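Local coordinates for protein alpha-glucosidase (Bacteroides thetaiotaomicron, PDB 5XFM) that hydrolyses beta-L-arabinopyranosides and alpha-galactosides as a bifunctional glycoside hydrolase of family 97, at residues D185-G190 with L223-E228; A605-D610 with P615-L620. The protein carries 1 engineered substitution. One frame throughout, in Å; residues are numbered along the deposited sequence.

Contact 1: D185-G190 with L223-E228; sequences DRSQYG and LSDVSE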
loop_
_atom_site.group_PDB
_atom_site.type_symbol
_atom_site.label_atom_id
_atom_site.label_comp_id
_atom_site.label_asym_id
_atom_site.label_seq_id
_atom_site.Cartn_x
_atom_site.Cartn_y
_atom_site.Cartn_z
ATOM N N ASP A 185 -9.330 -1.666 22.979
ATOM C CA ASP A 185 -9.669 -2.917 22.308
ATOM C C ASP A 185 -8.452 -3.810 22.124
ATOM O O ASP A 185 -7.344 -3.335 21.902
ATOM C CB ASP A 185 -10.322 -2.658 20.953
ATOM C CG ASP A 185 -11.789 -2.332 21.077
ATOM O OD1 ASP A 185 -12.275 -2.253 22.226
ATOM O OD2 ASP A 185 -12.463 -2.192 20.035
ATOM N N ARG A 186 -8.677 -5.112 22.227
ATOM C CA ARG A 186 -7.623 -6.095 22.038
ATOM C C ARG A 186 -7.642 -6.601 20.593
ATOM O O ARG A 186 -8.712 -6.759 20.002
ATOM C CB ARG A 186 -7.807 -7.235 23.040
ATOM C CG ARG A 186 -7.305 -8.587 22.605
ATOM C CD ARG A 186 -5.789 -8.703 22.692
ATOM N NE ARG A 186 -5.374 -10.095 22.874
ATOM C CZ ARG A 186 -5.758 -11.104 22.095
ATOM N NH1 ARG A 186 -6.565 -10.886 21.063
ATOM N NH2 ARG A 186 -5.324 -12.337 22.340
ATOM N N SER A 187 -6.462 -6.832 20.021
ATOM C CA SER A 187 -6.368 -7.306 18.645
ATOM C C SER A 187 -6.976 -8.695 18.519
ATOM O O SER A 187 -6.966 -9.477 19.472
ATOM C CB SER A 187 -4.913 -7.319 18.155
ATOM O OG SER A 187 -4.147 -8.304 18.820
ATOM N N GLN A 188 -7.497 -8.989 17.331
ATOM C CA GLN A 188 -8.227 -10.232 17.070
ATOM C C GLN A 188 -7.397 -11.485 17.374
ATOM O O GLN A 188 -7.927 -12.474 17.879
ATOM C CB GLN A 188 -8.703 -10.250 15.614
ATOM C CG GLN A 188 -9.328 -11.560 15.144
ATOM C CD GLN A 188 -9.726 -11.521 13.677
ATOM O OE1 GLN A 188 -9.690 -10.467 13.039
ATOM N NE2 GLN A 188 -10.122 -12.670 13.137
ATOM N N TYR A 189 -6.099 -11.453 17.073
ATOM C CA TYR A 189 -5.257 -12.636 17.294
ATOM C C TYR A 189 -4.251 -12.491 18.436
ATOM O O TYR A 189 -3.538 -13.443 18.757
ATOM C CB TYR A 189 -4.484 -13.001 16.028
ATOM C CG TYR A 189 -5.317 -13.241 14.794
ATOM C CD1 TYR A 189 -5.706 -12.183 13.976
ATOM C CD2 TYR A 189 -5.697 -14.527 14.433
ATOM C CE1 TYR A 189 -6.460 -12.404 12.834
ATOM C CE2 TYR A 189 -6.453 -14.758 13.297
ATOM C CZ TYR A 189 -6.830 -13.693 12.501
ATOM O OH TYR A 189 -7.582 -13.918 11.367
ATOM N N GLY A 190 -4.176 -11.309 19.037
ATOM C CA GLY A 190 -3.180 -11.050 20.062
ATOM C C GLY A 190 -1.778 -10.829 19.513
ATOM O O GLY A 190 -0.782 -11.120 20.185
ATOM N N LEU A 223 2.780 -2.935 14.550
ATOM C CA LEU A 223 2.480 -2.411 15.882
ATOM C C LEU A 223 2.025 -3.524 16.824
ATOM O O LEU A 223 1.306 -4.451 16.417
ATOM C CB LEU A 223 1.416 -1.302 15.823
ATOM C CG LEU A 223 1.857 0.067 15.292
ATOM C CD1 LEU A 223 0.785 1.131 15.520
ATOM C CD2 LEU A 223 3.190 0.493 15.887
ATOM N N SER A 224 2.482 -3.451 18.073
ATOM C CA SER A 224 2.039 -4.382 19.109
ATOM C C SER A 224 0.600 -4.097 19.522
ATOM O O SER A 224 -0.032 -3.158 19.041
ATOM C CB SER A 224 2.929 -4.296 20.352
ATOM O OG SER A 224 2.790 -3.040 21.001
ATOM N N ASP A 225 0.079 -4.921 20.423
ATOM C CA ASP A 225 -1.146 -4.569 21.119
ATOM C C ASP A 225 -0.854 -3.343 21.992
ATOM O O ASP A 225 0.313 -3.025 22.258
ATOM C CB ASP A 225 -1.655 -5.732 21.974
ATOM C CG ASP A 225 -2.477 -6.730 21.173
ATOM O OD1 ASP A 225 -2.046 -7.895 21.048
ATOM O OD2 ASP A 225 -3.573 -6.360 20.708
ATOM N N VAL A 226 -1.906 -2.640 22.397
ATOM C CA VAL A 226 -1.755 -1.505 23.290
ATOM C C VAL A 226 -1.229 -1.983 24.625
ATOM O O VAL A 226 -1.475 -3.119 25.031
ATOM C CB VAL A 226 -3.073 -0.757 23.543
ATOM C CG1 VAL A 226 -2.811 0.596 24.201
ATOM C CG2 VAL A 226 -3.791 -0.560 22.282
ATOM N N SER A 227 -0.465 -1.119 25.274
ATOM C CA SER A 227 -0.046 -1.321 26.646
ATOM C C SER A 227 -0.189 0.026 27.334
ATOM O O SER A 227 -0.264 1.055 26.661
ATOM C CB SER A 227 1.390 -1.833 26.725
ATOM O OG SER A 227 2.306 -0.828 26.319
ATOM N N GLU A 228 -0.300 0.013 28.658
ATOM C CA GLU A 228 -0.411 1.244 29.437
ATOM C C GLU A 228 -1.585 2.120 28.999
ATOM O O GLU A 228 -1.570 3.326 29.213
ATOM C CB GLU A 228 0.894 2.044 29.358
ATOM C CG GLU A 228 2.101 1.291 29.901
ATOM C CD GLU A 228 3.399 2.062 29.758
ATOM O OE1 GLU A 228 3.350 3.301 29.592
ATOM O OE2 GLU A 228 4.472 1.425 29.798
HETATM O O HOH W 1 -4.664 -3.384 21.313
#

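Contact 2: A605-D610 with P615-L620; sequences ALYKDD and PELTSL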
loop_
_atom_site.group_PDB
_atom_site.type_symbol
_atom_site.label_atom_id
_atom_site.label_comp_id
_atom_site.label_asym_id
_atom_site.label_seq_id
_atom_site.Cartn_x
_atom_site.Cartn_y
_atom_site.Cartn_z
ATOM N N ALA A 605 -17.941 15.668 -18.033
ATOM C CA ALA A 605 -18.681 14.430 -18.261
ATOM C C ALA A 605 -19.067 13.835 -16.918
ATOM O O ALA A 605 -18.209 13.634 -16.056
ATOM C CB ALA A 605 -17.854 13.441 -19.070
ATOM N N LEU A 606 -20.352 13.549 -16.738
ATOM C CA LEU A 606 -20.834 13.087 -15.443
ATOM C C LEU A 606 -21.410 11.674 -15.491
ATOM O O LEU A 606 -22.377 11.400 -16.201
ATOM C CB LEU A 606 -21.892 14.055 -14.909
ATOM C CG LEU A 606 -22.697 13.593 -13.696
ATOM C CD1 LEU A 606 -21.781 13.424 -12.504
ATOM C CD2 LEU A 606 -23.832 14.561 -13.381
ATOM N N TYR A 607 -20.806 10.791 -14.702
ATOM C CA TYR A 607 -21.285 9.433 -14.502
ATOM C C TYR A 607 -22.003 9.395 -13.168
ATOM O O TYR A 607 -21.438 9.772 -12.138
ATOM C CB TYR A 607 -20.134 8.424 -14.527
ATOM C CG TYR A 607 -19.431 8.329 -15.861
ATOM C CD1 TYR A 607 -18.504 9.285 -16.251
ATOM C CD2 TYR A 607 -19.708 7.290 -16.735
ATOM C CE1 TYR A 607 -17.868 9.202 -17.473
ATOM C CE2 TYR A 607 -19.079 7.199 -17.956
ATOM C CZ TYR A 607 -18.160 8.154 -18.322
ATOM O OH TYR A 607 -17.532 8.057 -19.544
ATOM N N LYS A 608 -23.247 8.938 -13.192
ATOM C CA LYS A 608 -24.098 9.012 -12.018
ATOM C C LYS A 608 -25.026 7.795 -11.953
ATOM O O LYS A 608 -25.302 7.171 -12.973
ATOM C CB LYS A 608 -24.869 10.342 -12.074
ATOM C CG LYS A 608 -26.198 10.423 -11.358
ATOM C CD LYS A 608 -26.911 11.706 -11.750
ATOM C CE LYS A 608 -28.196 11.896 -10.972
ATOM N NZ LYS A 608 -28.854 13.181 -11.330
ATOM N N ASP A 609 -25.519 7.461 -10.764
ATOM C CA ASP A 609 -26.543 6.429 -10.652
ATOM C C ASP A 609 -27.870 7.081 -10.983
ATOM O O ASP A 609 -28.181 8.140 -10.443
ATOM C CB ASP A 609 -26.596 5.826 -9.240
ATOM C CG ASP A 609 -25.243 5.319 -8.748
ATOM O OD1 ASP A 609 -24.567 4.571 -9.487
ATOM O OD2 ASP A 609 -24.859 5.667 -7.609
ATOM N N ASP A 610 -28.676 6.463 -11.841
ATOM C CA ASP A 610 -29.997 7.034 -12.049
ATOM C C ASP A 610 -30.817 6.641 -10.828
ATOM O O ASP A 610 -30.400 5.783 -10.053
ATOM C CB ASP A 610 -30.628 6.574 -13.378
ATOM C CG ASP A 610 -30.925 5.076 -13.432
ATOM O OD1 ASP A 610 -30.898 4.387 -12.389
ATOM O OD2 ASP A 610 -31.189 4.583 -14.554
ATOM N N PRO A 615 -26.502 2.956 -14.421
ATOM C CA PRO A 615 -25.495 3.960 -14.787
ATOM C C PRO A 615 -26.006 4.942 -15.829
ATOM O O PRO A 615 -26.693 4.529 -16.767
ATOM C CB PRO A 615 -24.349 3.122 -15.360
ATOM C CG PRO A 615 -24.978 1.842 -15.780
ATOM C CD PRO A 615 -26.133 1.602 -14.869
ATOM N N GLU A 616 -25.693 6.223 -15.657
ATOM C CA GLU A 616 -26.077 7.223 -16.642
ATOM C C GLU A 616 -24.951 8.221 -16.869
ATOM O O GLU A 616 -24.329 8.712 -15.920
ATOM C CB GLU A 616 -27.354 7.961 -16.227
ATOM C CG GLU A 616 -27.838 8.964 -17.284
ATOM C CD GLU A 616 -28.866 9.958 -16.760
ATOM O OE1 GLU A 616 -29.319 9.803 -15.604
ATOM O OE2 GLU A 616 -29.249 10.877 -17.522
ATOM N N LEU A 617 -24.683 8.490 -18.143
ATOM C CA LEU A 617 -23.710 9.494 -18.546
ATOM C C LEU A 617 -24.390 10.741 -19.099
ATOM O O LEU A 617 -25.089 10.689 -20.111
ATOM C CB LEU A 617 -22.757 8.920 -19.596
ATOM C CG LEU A 617 -21.822 9.914 -20.289
ATOM C CD1 LEU A 617 -20.804 10.485 -19.312
ATOM C CD2 LEU A 617 -21.136 9.245 -21.466
ATOM N N THR A 618 -24.187 11.863 -18.421
ATOM C CA THR A 618 -24.722 13.139 -18.872
ATOM C C THR A 618 -23.611 14.181 -18.882
ATOM O O THR A 618 -22.434 13.843 -18.745
ATOM C CB THR A 618 -25.877 13.623 -17.982
ATOM O OG1 THR A 618 -25.448 13.651 -16.616
ATOM C CG2 THR A 618 -27.060 12.696 -18.100
ATOM N N SER A 619 -23.986 15.446 -19.041
ATOM C CA SER A 619 -23.024 16.538 -18.947
ATOM C C SER A 619 -23.400 17.445 -17.789
ATOM O O SER A 619 -24.569 17.516 -17.405
ATOM C CB SER A 619 -22.975 17.347 -20.241
ATOM O OG SER A 619 -24.088 18.221 -20.323
ATOM N N LEU A 620 -22.413 18.139 -17.231
ATOM C CA LEU A 620 -22.680 19.061 -16.136
ATOM C C LEU A 620 -21.834 20.328 -16.238
ATOM O O LEU A 620 -20.605 20.263 -16.269
ATOM C CB LEU A 620 -22.434 18.374 -14.790
ATOM C CG LEU A 620 -22.664 19.206 -13.525
ATOM C CD1 LEU A 620 -24.125 19.629 -13.419
ATOM C CD2 LEU A 620 -22.225 18.450 -12.277
#

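Contact 1: D185-G190 with L223-E228
With CG anti to its own carbonyl carbon (chi1 -84°), Asp225 reaches across to Ser187, whose OG is turned between backbone N and carbonyl carbon (chi1 69°) to meet it. One carboxylate oxygen takes both bonds from this single serine. The hydroxyl OG donates to Asp225 OD2 over 2.8 Å, arriving on the syn side and slightly out of the carboxylate plane. Ser187 N gives the second bond to the same OD2 at 3.0 Å, with 153° at the hydrogen and the approach nearly in line with the C-O bond. Two donors of one residue grip OD2 and so restrain how the carboxylate can turn, while OD1 accepts a weak bond from Gly192 N and lies 3.3 Å from Gly190 C. The loop bends through a type I beta turn at Ser187-Gly190, and Gly190 N adds only weak bonds to Ser187 O and OG. Both loops belong to the N-terminal domain, of the galactose mutarotase-like kind: segment 223-228 leads into strand 231-235, and segment 185-190 follows strand 178-182. The latter is tethered further by Asp185 to Lys178 and by Tyr189 OH to Glu175, the neighbour of calcium ligand Glu174. The Arg186 chain, bent at its second torsion, passes the carboxylate at a slant, CD standing 3.8 Å from Asp225 OD2. The opposite charges stay beyond salt-bridge range, Arg186 NE being 4.4 Å from Asp225 OD1, well out of the guanidinium plane. A water links the two backbones: it accepts from Val226 N at 3.1 Å and lies 2.7 Å from Asp185 O.

Contact 2: A605-D610 with P615-L620
The beta hairpin of strands 603-609 and 615-621 brings Leu606 opposite Thr618 and Lys608 opposite Glu616 as hydrogen-bonded antiparallel pairs. Each pair closes two backbone bonds: Leu606 N to Thr618 O at 2.9 Å, with the return bond of equal length from Thr618 N to Leu606 O, and likewise for Lys608 with Glu616. Between them sits the non-hydrogen-bonded pair Tyr607-Leu617. There, CG of Leu617 is anti to the backbone N (chi1 170°), which carries CD1 over one face of the Tyr607 ring. This CH-pi contact puts CD1 3.7 Å from the ring centroid and 15° off its normal, while Ala605 CB approaches the same methyl at 4.2 Å. Phe546 meets the Tyr607 ring edge-to-face, and an alanine here would probably leave the Leu617 methyl without its aromatic floor and open a gap beside Phe546. On the other face of the sheet Leu606 CD2 lies alongside Thr618 OG1, 3.7 Å away, and touches Leu620 CB. Asp610 OD1 accepts a hydrogen bond from Glu614 N within the connection. The result is an antiparallel beta hairpin whose second strand edges the six-stranded sheet within this chain, in the C-terminal family 97 domain.

In the fold
The two contacts lie in separate domains: one joins loops well apart in sequence, the other two neighbouring strands. Contact 1 comes first along the chain, among loops between strands of the two large N-terminal antiparallel sheets. Contact 2 follows in the third domain, at one margin of the six-stranded antiparallel sheet. Their centres are 45 Å apart and the nearest atoms about 30 Å, so they do not touch; the strands beside them belong to different sheets. Between them lies the glycoside hydrolase 97 domain, of the TIM-barrel clan, with its parallel strands. It supplies Glu452 and Glu458 to the calcium ion and the N-terminal region Glu174, so the metal joins these two domains.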